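PDB 3E4G: ATP synthase subunit s, mitochondrial, which is necessary for proton conduction by mitochondrial ATP synthase and favours energy-driven ATP synthesis by blocking a proton leak through an alternative exit pathway. Local coordinates for residues W5-F10 / C95-D100; H15-D20 / A27-L32; V38-H41 / W46-D49; C102-S107 / T128-I133. The protein carries 1 engineered substitution. All coordinates share one frame; numbering follows the deposited sequence.

Interaction 1 (W5-F10 / C95-D100); sequences WLNAVF and CHYIED
Asn7, on helix 2-11 of the N-terminal domain, meets Tyr97 in the loop of leucine-rich repeat 3 that runs from strand 89-93 to helix 100-107. The polar part of this small surface contact is one weak hydrogen bond, in which Asn7 ND2 donates to Tyr97 OH over 3.2 Å with an N-H...O angle of 149°. Asn7 is modelled in two conformations, which makes the bond still less certain. The van der Waals part is equally slight: Asn7 ND2 lies 3.4 Å from Tyr97 CE1, obliquely to the ring. Both side chains start with CG anti to the carbonyl carbon (chi1 -80° in Asn7); so directed, they cross at about a right angle, amide and ring planes 70° apart. Asn7 sits within a regular helical turn, spanned by the Phe10 N to Leu6 O bond, while a type I turn from Cys95 to Ile98 carries Tyr97, whose side chain also touches Met74. Asn7 CA and Tyr97 CA are 9.5 Å apart, a separation that a long phenol largely spans, and a short amide supplies the donor. Beyond the hydroxyl, the atom of 95-100 nearest Asn7 ND2 is Tyr97 CZ, at 3.3 Å.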
# COMPACT_ATOMS: atom_id res chain seq x y z
N TRP A 5 -5.17 5.75 -20.34
CA TRP A 5 -3.80 5.41 -20.73
C TRP A 5 -2.80 6.10 -19.74
O TRP A 5 -1.83 5.45 -19.32
CB TRP A 5 -3.52 5.85 -22.19
CG TRP A 5 -2.05 5.75 -22.48
CD1 TRP A 5 -1.34 4.64 -22.71
CD2 TRP A 5 -1.13 6.86 -22.40
NE1 TRP A 5 0.03 4.98 -22.80
CE2 TRP A 5 0.15 6.33 -22.59
CE3 TRP A 5 -1.29 8.24 -22.18
CZ2 TRP A 5 1.32 7.12 -22.55
CZ3 TRP A 5 -0.13 9.03 -22.17
CH2 TRP A 5 1.13 8.46 -22.34
N LEU A 6 -3.03 7.34 -19.46
CA LEU A 6 -2.10 8.09 -18.63
C LEU A 6 -2.01 7.44 -17.24
O LEU A 6 -0.90 7.23 -16.69
CB LEU A 6 -2.56 9.53 -18.52
CG LEU A 6 -1.59 10.49 -17.84
CD1 LEU A 6 -0.32 10.64 -18.63
CD2 LEU A 6 -2.29 11.83 -17.52
N ASN A 7 -3.16 7.09 -16.63
CA ASN A 7 -3.12 6.44 -15.33
C ASN A 7 -2.40 5.11 -15.41
O ASN A 7 -1.64 4.75 -14.49
CB ASN A 7 -4.55 6.30 -14.77
CG ASN A 7 -5.08 7.59 -14.13
OD1 ASN A 7 -4.40 8.47 -13.71
ND2 ASN A 7 -6.40 7.59 -13.99
N ALA A 8 -2.65 4.37 -16.50
CA ALA A 8 -2.01 3.10 -16.64
C ALA A 8 -0.49 3.26 -16.75
O ALA A 8 0.24 2.50 -16.08
CB ALA A 8 -2.55 2.33 -17.86
N VAL A 9 0.01 4.18 -17.53
CA VAL A 9 1.45 4.31 -17.69
C VAL A 9 2.09 4.90 -16.41
O VAL A 9 3.27 4.63 -16.16
CB VAL A 9 1.81 5.10 -18.95
CG1 VAL A 9 1.66 6.56 -18.83
CG2 VAL A 9 3.03 4.60 -19.56
N PHE A 10 1.35 5.68 -15.65
CA PHE A 10 1.87 6.10 -14.32
C PHE A 10 2.12 4.89 -13.43
O PHE A 10 3.02 4.90 -12.57
CB PHE A 10 0.95 7.11 -13.65
CG PHE A 10 1.32 8.54 -13.96
CD1 PHE A 10 1.71 9.42 -12.95
CD2 PHE A 10 1.31 9.03 -15.29
CE1 PHE A 10 2.09 10.71 -13.17
CE2 PHE A 10 1.68 10.34 -15.54
CZ PHE A 10 2.04 11.21 -14.50
N CYS A 95 -7.69 7.15 -2.12
CA CYS A 95 -7.11 6.52 -3.33
C CYS A 95 -8.30 6.03 -4.13
O CYS A 95 -8.84 4.95 -3.91
CB CYS A 95 -6.14 5.42 -3.00
SG CYS A 95 -4.63 5.98 -2.21
N HIS A 96 -8.79 6.88 -5.04
CA HIS A 96 -10.08 6.64 -5.68
C HIS A 96 -10.06 5.50 -6.66
O HIS A 96 -11.14 5.02 -7.05
CB HIS A 96 -10.61 7.93 -6.23
CG HIS A 96 -10.79 9.00 -5.16
ND1 HIS A 96 -11.45 8.80 -3.98
CD2 HIS A 96 -10.22 10.23 -5.09
CE1 HIS A 96 -11.36 9.91 -3.27
NE2 HIS A 96 -10.65 10.80 -3.93
N TYR A 97 -8.90 5.04 -7.09
CA TYR A 97 -8.80 3.97 -8.08
C TYR A 97 -8.56 2.63 -7.44
O TYR A 97 -8.64 1.62 -8.18
CB TYR A 97 -7.72 4.27 -9.08
CG TYR A 97 -7.91 5.54 -9.83
CD1 TYR A 97 -8.59 5.55 -10.97
CD2 TYR A 97 -7.24 6.68 -9.48
CE1 TYR A 97 -8.78 6.75 -11.68
CE2 TYR A 97 -7.38 7.88 -10.12
CZ TYR A 97 -8.16 7.91 -11.19
OH TYR A 97 -8.34 9.06 -11.95
N ILE A 98 -8.22 2.55 -6.16
CA ILE A 98 -7.98 1.28 -5.43
C ILE A 98 -9.26 0.46 -5.47
O ILE A 98 -10.37 1.04 -5.32
CB ILE A 98 -7.43 1.57 -3.96
CG1 ILE A 98 -6.07 2.20 -4.06
CG2 ILE A 98 -7.52 0.32 -3.02
CD1 ILE A 98 -5.10 2.21 -2.92
N GLU A 99 -9.14 -0.83 -5.57
CA GLU A 99 -10.27 -1.75 -5.48
C GLU A 99 -9.83 -3.00 -4.66
O GLU A 99 -8.65 -3.17 -4.31
CB GLU A 99 -10.72 -2.18 -6.89
CG GLU A 99 -11.09 -1.12 -7.82
CD GLU A 99 -11.51 -1.59 -9.16
OE1 GLU A 99 -11.62 -2.81 -9.36
OE2 GLU A 99 -11.72 -0.76 -10.08
N ASP A 100 -10.78 -3.88 -4.47
CA ASP A 100 -10.50 -5.15 -3.79
C ASP A 100 -9.33 -5.90 -4.44
O ASP A 100 -8.53 -6.51 -3.73
CB ASP A 100 -11.73 -6.03 -3.77
CG ASP A 100 -12.83 -5.50 -2.90
OD1 ASP A 100 -12.56 -4.69 -1.97
OD2 ASP A 100 -14.01 -5.98 -3.07

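Interaction 2 (H15-D20 / A27-L32); sequences HDRIRD and ASEWLL
Arg17 reaches Glu29 by first running out with CG opposite the backbone N (chi1 -175°) and then bending at chi2 (63°), which sets the NE-CZ-NH2 edge of its guanidinium toward helix 23-33. Glu29 answers with a side chain extended beyond CG, the two chains crossing at about a right angle. The result is a side-on, two-pronged salt bridge: Arg17 NE donates to Glu29 OE1 over 2.9 Å, and Arg17 NH2 to Glu29 OE2 over 2.8 Å. Both bonds are nearly straight and use the syn lone pairs of the carboxylate, whose plane lies only 16° from that of the guanidinium. Arginine suits the place because one edge offers two N-H groups spaced to match two carboxylate oxygens, so each group fixes the rotation of the other. Apart from this bridge, the exposed Arg19 of the same short helix forms a salt-bridge network with Asp16 and Asp20.

The contact ties helix 15-21 to helix 23-33, which follows it almost at once in the chain of the N-terminal domain, and Ile18 also packs on Pro23 and Ala26. A methionine in place of Arg17 would probably leave Glu29 OE1 without this donor and OE2 to Arg25, with the carboxylate freer to turn. Arg25 NE forms a second salt bridge to Glu29 OE2, so two arginines share the charge of this buried glutamate; such surroundings would be expected to favour its ionised form.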
# COMPACT_ATOMS: atom_id res chain seq x y z
N HIS A 15 10.55 -2.95 -15.60
CA HIS A 15 11.45 -3.94 -14.96
C HIS A 15 12.90 -3.61 -15.18
O HIS A 15 13.76 -4.02 -14.41
CB HIS A 15 11.10 -5.36 -15.40
CG HIS A 15 9.78 -5.86 -14.82
ND1 HIS A 15 9.62 -6.26 -13.51
CD2 HIS A 15 8.54 -5.84 -15.35
CE1 HIS A 15 8.36 -6.58 -13.30
NE2 HIS A 15 7.67 -6.35 -14.41
N ASP A 16 13.20 -2.89 -16.26
CA ASP A 16 14.57 -2.42 -16.49
C ASP A 16 14.96 -1.46 -15.39
O ASP A 16 16.11 -1.47 -14.89
CB ASP A 16 14.72 -1.77 -17.85
CG ASP A 16 14.59 -2.73 -19.01
OD1 ASP A 16 14.86 -3.93 -18.82
OD2 ASP A 16 14.16 -2.21 -20.05
N ARG A 17 14.02 -0.62 -14.97
CA ARG A 17 14.31 0.29 -13.98
C ARG A 17 14.59 -0.41 -12.60
O ARG A 17 15.54 -0.08 -11.84
CB ARG A 17 13.18 1.33 -13.78
CG ARG A 17 13.46 2.42 -12.80
CD ARG A 17 14.65 3.27 -13.25
NE ARG A 17 14.82 4.43 -12.39
CZ ARG A 17 15.90 5.20 -12.45
NH1 ARG A 17 16.86 4.97 -13.39
NH2 ARG A 17 16.07 6.18 -11.64
N ILE A 18 13.76 -1.39 -12.28
CA ILE A 18 13.99 -2.23 -11.09
C ILE A 18 15.38 -2.86 -11.12
O ILE A 18 16.12 -2.86 -10.12
CB ILE A 18 12.90 -3.30 -10.88
CG1 ILE A 18 11.55 -2.63 -10.60
CG2 ILE A 18 13.27 -4.26 -9.81
CD1 ILE A 18 10.39 -3.53 -10.61
N ARG A 19 15.80 -3.34 -12.31
CA ARG A 19 17.13 -3.97 -12.45
C ARG A 19 18.19 -2.95 -12.15
O ARG A 19 19.25 -3.24 -11.57
CB ARG A 19 17.26 -4.57 -13.81
CG ARG A 19 18.53 -5.35 -14.00
CD ARG A 19 18.78 -5.60 -15.54
NE ARG A 19 18.94 -4.28 -16.20
CZ ARG A 19 18.26 -3.86 -17.27
NH1 ARG A 19 17.34 -4.65 -17.81
NH2 ARG A 19 18.48 -2.65 -17.79
N ASP A 20 18.03 -1.74 -12.66
CA ASP A 20 19.07 -0.68 -12.63
C ASP A 20 19.23 -0.06 -11.25
O ASP A 20 20.36 0.19 -10.86
CB ASP A 20 18.85 0.44 -13.70
CG ASP A 20 19.05 -0.07 -15.13
OD1 ASP A 20 19.61 -1.17 -15.35
OD2 ASP A 20 18.57 0.72 -16.02
N ALA A 27 10.15 1.60 -6.70
CA ALA A 27 8.84 1.77 -6.06
C ALA A 27 8.67 3.16 -5.53
O ALA A 27 7.55 3.70 -5.54
CB ALA A 27 8.66 0.74 -4.92
N SER A 28 9.75 3.78 -5.02
CA SER A 28 9.67 5.15 -4.56
C SER A 28 9.26 6.08 -5.71
O SER A 28 8.46 6.99 -5.54
CB SER A 28 11.03 5.64 -4.03
OG SER A 28 11.44 4.91 -2.86
N GLU A 29 9.86 5.84 -6.86
CA GLU A 29 9.55 6.66 -8.08
C GLU A 29 8.07 6.47 -8.44
O GLU A 29 7.35 7.44 -8.76
CB GLU A 29 10.45 6.26 -9.21
CG GLU A 29 11.90 6.75 -8.99
CD GLU A 29 12.93 6.19 -9.87
OE1 GLU A 29 12.66 5.32 -10.69
OE2 GLU A 29 14.10 6.70 -9.74
N TRP A 30 7.60 5.24 -8.50
CA TRP A 30 6.19 4.93 -8.78
C TRP A 30 5.28 5.66 -7.79
O TRP A 30 4.32 6.36 -8.18
CB TRP A 30 5.96 3.41 -8.71
CG TRP A 30 4.53 3.03 -8.61
CD1 TRP A 30 3.49 3.30 -9.46
CD2 TRP A 30 3.95 2.28 -7.53
NE1 TRP A 30 2.33 2.76 -9.00
CE2 TRP A 30 2.58 2.12 -7.79
CE3 TRP A 30 4.49 1.71 -6.35
CZ2 TRP A 30 1.70 1.46 -6.92
CZ3 TRP A 30 3.64 1.04 -5.50
CH2 TRP A 30 2.27 0.93 -5.76
N LEU A 31 5.56 5.51 -6.50
CA LEU A 31 4.66 6.11 -5.50
C LEU A 31 4.66 7.62 -5.62
O LEU A 31 3.58 8.24 -5.67
CB LEU A 31 5.07 5.63 -4.10
CG LEU A 31 4.59 4.17 -3.88
CD1 LEU A 31 5.41 3.44 -2.81
CD2 LEU A 31 3.11 4.12 -3.53
N LEU A 32 5.83 8.24 -5.69
CA LEU A 32 5.81 9.71 -5.70
C LEU A 32 5.23 10.24 -7.03
O LEU A 32 4.50 11.23 -7.01
CB LEU A 32 7.15 10.35 -5.38
CG LEU A 32 7.41 10.54 -3.87
CD1 LEU A 32 7.48 9.21 -3.07
CD2 LEU A 32 8.74 11.31 -3.71

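Interaction 3 (V38-H41 / W46-D49); sequences VRYH and WQKD
Arg39 lays its aliphatic part over one face of the Trp46 indole. Its CB sits 3.6 Å from the centroid of the six-membered ring of Trp46, almost straight above it, a CH-pi contact, and Arg39 CD continues across the same face to 3.6 Å from Trp46 NE1. A bend at chi3 then turns the guanidinium steeply, 83° from the indole plane, and Arg39 NH1 finds hydrogen-bond acceptors in Gln64 OE1 and Gln43 O. Arginine thus serves twice, as a methylene cover for the ring and as a polar end.

Next to this stack the two backbones form a single antiparallel bridge at the start of leucine-rich repeat 1. Val38 and Gln47 are a hydrogen-bonded pair: Gln47 N gives a short bond of 2.7 Å to Val38 O, and Val38 N a longer one of 3.3 Å to Gln47 O. Strand 37-40, outermost in the sheet, pairs on its other side with strand 63-69.

With CG beside the backbone N (chi1 -50°), Gln47 CG comes to 3.6 Å from Tyr40 CE2; the bend at chi2 then carries the amide alongside the phenol ring, their planes 29° apart, with Gln47 NE2 3.6 Å from Tyr40 CD2. Gln47 CG also packs 3.8 Å from Val38 CG2. One water accepts from both Gln47 NE2 and Tyr40 N, 2.9 Å from the latter, bridging side-chain amide and backbone N-H. Tyr40 OH is hydrogen-bonded to Ser28 OG on helix 23-33.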
# COMPACT_ATOMS: atom_id res chain seq x y z
N VAL A 38 6.76 8.27 0.59
CA VAL A 38 7.41 7.14 1.27
C VAL A 38 8.37 7.68 2.33
O VAL A 38 8.87 8.82 2.23
CB VAL A 38 8.21 6.22 0.33
CG1 VAL A 38 7.26 5.65 -0.78
CG2 VAL A 38 9.43 6.84 -0.30
N ARG A 39 8.66 6.85 3.31
CA ARG A 39 9.67 7.18 4.33
C ARG A 39 10.57 5.97 4.48
O ARG A 39 10.10 4.83 4.61
CB ARG A 39 9.03 7.51 5.67
CG ARG A 39 10.08 8.00 6.69
CD ARG A 39 9.49 8.33 8.05
NE ARG A 39 8.76 7.21 8.65
CZ ARG A 39 9.33 6.07 9.04
NH1 ARG A 39 10.69 5.93 9.01
NH2 ARG A 39 8.59 5.07 9.43
N TYR A 40 11.88 6.23 4.42
CA TYR A 40 12.88 5.13 4.50
C TYR A 40 13.20 4.80 5.95
O TYR A 40 13.19 5.63 6.88
CB TYR A 40 14.16 5.56 3.79
CG TYR A 40 13.93 5.83 2.33
CD1 TYR A 40 13.31 4.87 1.51
CD2 TYR A 40 14.33 7.04 1.72
CE1 TYR A 40 13.09 5.11 0.17
CE2 TYR A 40 14.13 7.26 0.39
CZ TYR A 40 13.50 6.30 -0.40
OH TYR A 40 13.30 6.58 -1.74
N HIS A 41 13.54 3.50 6.13
CA HIS A 41 14.15 3.07 7.41
C HIS A 41 15.31 4.00 7.72
O HIS A 41 16.15 4.31 6.90
CB HIS A 41 14.67 1.64 7.27
CG HIS A 41 13.61 0.64 7.41
ND1 HIS A 41 13.19 0.20 8.64
CD2 HIS A 41 12.84 -0.00 6.46
CE1 HIS A 41 12.22 -0.66 8.44
NE2 HIS A 41 11.95 -0.79 7.13
N TRP A 46 9.89 12.43 5.50
CA TRP A 46 9.26 11.78 4.34
C TRP A 46 9.77 12.31 3.03
O TRP A 46 10.09 13.49 2.87
CB TRP A 46 7.74 11.96 4.44
CG TRP A 46 7.11 11.14 5.50
CD1 TRP A 46 7.20 11.26 6.85
CD2 TRP A 46 6.35 9.96 5.25
NE1 TRP A 46 6.53 10.24 7.48
CE2 TRP A 46 5.99 9.41 6.48
CE3 TRP A 46 5.98 9.27 4.07
CZ2 TRP A 46 5.25 8.22 6.60
CZ3 TRP A 46 5.25 8.09 4.18
CH2 TRP A 46 4.90 7.59 5.39
N GLN A 47 9.77 11.40 2.04
CA GLN A 47 9.96 11.75 0.63
C GLN A 47 8.59 12.16 0.06
O GLN A 47 7.66 11.34 -0.02
CB GLN A 47 10.47 10.56 -0.15
CG GLN A 47 11.67 9.87 0.48
CD GLN A 47 12.89 10.74 0.64
OE1 GLN A 47 13.19 11.58 -0.30
NE2 GLN A 47 13.59 10.57 1.76
N LYS A 48 8.49 13.41 -0.32
CA LYS A 48 7.21 13.88 -0.90
C LYS A 48 7.34 14.51 -2.20
O LYS A 48 6.28 14.57 -2.89
CB LYS A 48 6.32 14.61 0.03
CG LYS A 48 7.02 15.83 0.37
CD LYS A 48 6.11 16.51 1.61
CE LYS A 48 6.62 17.84 2.07
NZ LYS A 48 8.01 17.86 2.51
N ASP A 49 8.51 14.90 -2.67
CA ASP A 49 8.75 15.49 -4.02
C ASP A 49 9.62 14.53 -4.83
O ASP A 49 10.78 14.22 -4.45
CB ASP A 49 9.45 16.84 -3.91
CG ASP A 49 9.85 17.45 -5.36
OD1 ASP A 49 9.84 16.82 -6.41
OD2 ASP A 49 10.13 18.68 -5.32
O HOH W 1 12.70 9.00 4.06

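Interaction 4 (C102-S107 / T128-I133); sequences CLERLS and TDKGII
Glu104 and Lys130 close the polar side of this helix pair with a salt bridge, Lys130 NZ donating to Glu104 OE2 over 2.8 Å. The ammonium meets that oxygen on its syn side, 15° out of the carboxylate plane, having been swung round by bends at chi3 (78°) and chi4 of the lysine. The other oxygen is served by a water that donates to Glu104 OE1 over 2.7 Å and accepts a weak bond from Lys130 NZ, so both carboxylate oxygens have a donor. Were Glu104 an alanine, the Lys130 ammonium would probably lose its charged mate and the water one of its partners.

Other polar groups find partners close by. Thr128 is the N-cap of helix 129-134: its OG1 accepts from Lys130 N over 3.1 Å, covering an amide of the first turn, and is also hydrogen-bonded to Asp100 OD2. Ser107 OG donates to Glu104 O over 2.7 Å, a bond that suits a small hydroxyl residue buried near a helix end.

On the apolar side, Leu103 CB lies 3.6 Å from Gly131 O, and a CB on Gly131 would come tightly against Leu103 CD1, which is consistent with a glycine here; Leu103 CD1 also approaches Ile132 CD1. The segments run nearly parallel, 12° apart with axes 8.5 Å from each other, one in leucine-rich repeat 3 and the other in repeat 4, with helix 110-115 and strand 118-122 between them in the chain. Leu103 and Ile132 both pack on Ile121 of strand 118-122, and Ile132 reaches Ile158 and Phe162 of helix 155-165.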
# COMPACT_ATOMS: atom_id res chain seq x y z
N CYS A 102 -6.69 -4.77 -5.76
CA CYS A 102 -5.42 -4.17 -5.34
C CYS A 102 -5.01 -4.76 -3.98
O CYS A 102 -3.85 -5.13 -3.75
CB CYS A 102 -5.56 -2.65 -5.19
SG CYS A 102 -6.14 -1.81 -6.73
N LEU A 103 -5.99 -4.83 -3.06
CA LEU A 103 -5.74 -5.37 -1.71
C LEU A 103 -5.41 -6.86 -1.78
O LEU A 103 -4.53 -7.37 -1.08
CB LEU A 103 -6.92 -5.13 -0.80
CG LEU A 103 -7.24 -3.62 -0.61
CD1 LEU A 103 -8.44 -3.47 0.32
CD2 LEU A 103 -6.05 -2.85 -0.07
N GLU A 104 -6.10 -7.61 -2.68
CA GLU A 104 -5.82 -9.01 -2.93
C GLU A 104 -4.38 -9.14 -3.43
O GLU A 104 -3.61 -10.01 -2.91
CB GLU A 104 -6.81 -9.60 -3.90
CG GLU A 104 -8.18 -9.74 -3.32
CD GLU A 104 -9.30 -9.93 -4.30
OE1 GLU A 104 -9.09 -9.81 -5.51
OE2 GLU A 104 -10.42 -10.17 -3.85
N ARG A 105 -3.98 -8.37 -4.44
CA ARG A 105 -2.64 -8.45 -4.96
C ARG A 105 -1.58 -8.21 -3.88
O ARG A 105 -0.59 -8.93 -3.75
CB ARG A 105 -2.48 -7.42 -6.12
CG ARG A 105 -1.16 -7.37 -6.90
CD ARG A 105 -1.18 -6.34 -8.05
NE ARG A 105 -2.11 -6.73 -9.09
CZ ARG A 105 -1.94 -7.77 -9.97
NH1 ARG A 105 -0.74 -8.33 -10.11
NH2 ARG A 105 -2.92 -8.17 -10.68
N LEU A 106 -1.82 -7.17 -3.07
CA LEU A 106 -0.89 -6.88 -1.93
C LEU A 106 -0.81 -8.06 -0.96
O LEU A 106 0.27 -8.45 -0.48
CB LEU A 106 -1.38 -5.69 -1.18
CG LEU A 106 -1.11 -4.31 -1.85
CD1 LEU A 106 -1.90 -3.24 -1.10
CD2 LEU A 106 0.33 -3.96 -1.84
N SER A 107 -1.97 -8.62 -0.63
CA SER A 107 -2.06 -9.67 0.42
C SER A 107 -1.28 -10.90 0.01
O SER A 107 -0.91 -11.69 0.91
CB SER A 107 -3.49 -10.03 0.71
OG SER A 107 -4.08 -10.80 -0.34
N THR A 128 -14.44 -3.12 -0.56
CA THR A 128 -15.55 -3.84 0.10
C THR A 128 -15.01 -4.80 1.11
O THR A 128 -13.79 -5.01 1.31
CB THR A 128 -16.44 -4.60 -0.96
OG1 THR A 128 -15.83 -5.89 -1.25
CG2 THR A 128 -16.71 -3.80 -2.18
N ASP A 129 -15.95 -5.52 1.74
CA ASP A 129 -15.60 -6.55 2.70
C ASP A 129 -14.60 -7.53 2.12
O ASP A 129 -13.73 -8.05 2.85
CB ASP A 129 -16.86 -7.30 3.16
CG ASP A 129 -17.98 -6.33 3.67
OD1 ASP A 129 -18.61 -5.66 2.81
OD2 ASP A 129 -18.09 -6.19 4.90
N LYS A 130 -14.71 -7.88 0.85
CA LYS A 130 -13.79 -8.86 0.23
C LYS A 130 -12.35 -8.41 0.27
O LYS A 130 -11.42 -9.18 0.55
CB LYS A 130 -14.20 -9.11 -1.23
CG LYS A 130 -13.50 -10.14 -1.97
CD LYS A 130 -14.17 -10.42 -3.33
CE LYS A 130 -13.82 -9.39 -4.25
NZ LYS A 130 -12.81 -9.77 -5.22
N GLY A 131 -12.10 -7.15 -0.06
CA GLY A 131 -10.74 -6.65 -0.04
C GLY A 131 -10.16 -6.61 1.37
O GLY A 131 -8.99 -6.89 1.58
N ILE A 132 -11.01 -6.23 2.32
CA ILE A 132 -10.54 -6.19 3.72
C ILE A 132 -10.17 -7.57 4.19
O ILE A 132 -9.14 -7.78 4.85
CB ILE A 132 -11.60 -5.51 4.62
CG1 ILE A 132 -11.88 -4.05 4.21
CG2 ILE A 132 -11.19 -5.62 6.10
CD1 ILE A 132 -10.66 -3.19 4.10
N ILE A 133 -11.02 -8.56 3.94
CA ILE A 133 -10.78 -9.87 4.48
C ILE A 133 -9.47 -10.49 3.89
O ILE A 133 -8.81 -11.20 4.61
CB ILE A 133 -12.05 -10.78 4.21
CG1 ILE A 133 -13.19 -10.34 5.08
CG2 ILE A 133 -11.74 -12.26 4.46
CD1 ILE A 133 -13.03 -10.86 6.55
O HOH W 2 -10.74 -9.00 -7.55

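Interaction 1 spans the chain from the N-terminal domain to leucine-rich repeat 3, and the loop it closes encloses interactions 2 and 3; interaction 4 comes after. Interactions 2 and 3, with centres 14 Å apart, share the end where helix 23-33 packs on strand 37-40, through Leu31 against Val38. Interaction 4 lies on the opposite side of the chain's centre, about 24 Å and 25 Å from them between centres. Interaction 1 touches both interaction 2, at Phe10 and Trp30, and interaction 4, at Asp100 and Thr128. Helix 23-33 thus packs on the first strands of the sheet, while helix 2-11 reaches over to the repeat 3 loop; the magnesium ion is bound nearby at Gly35 and Thr69.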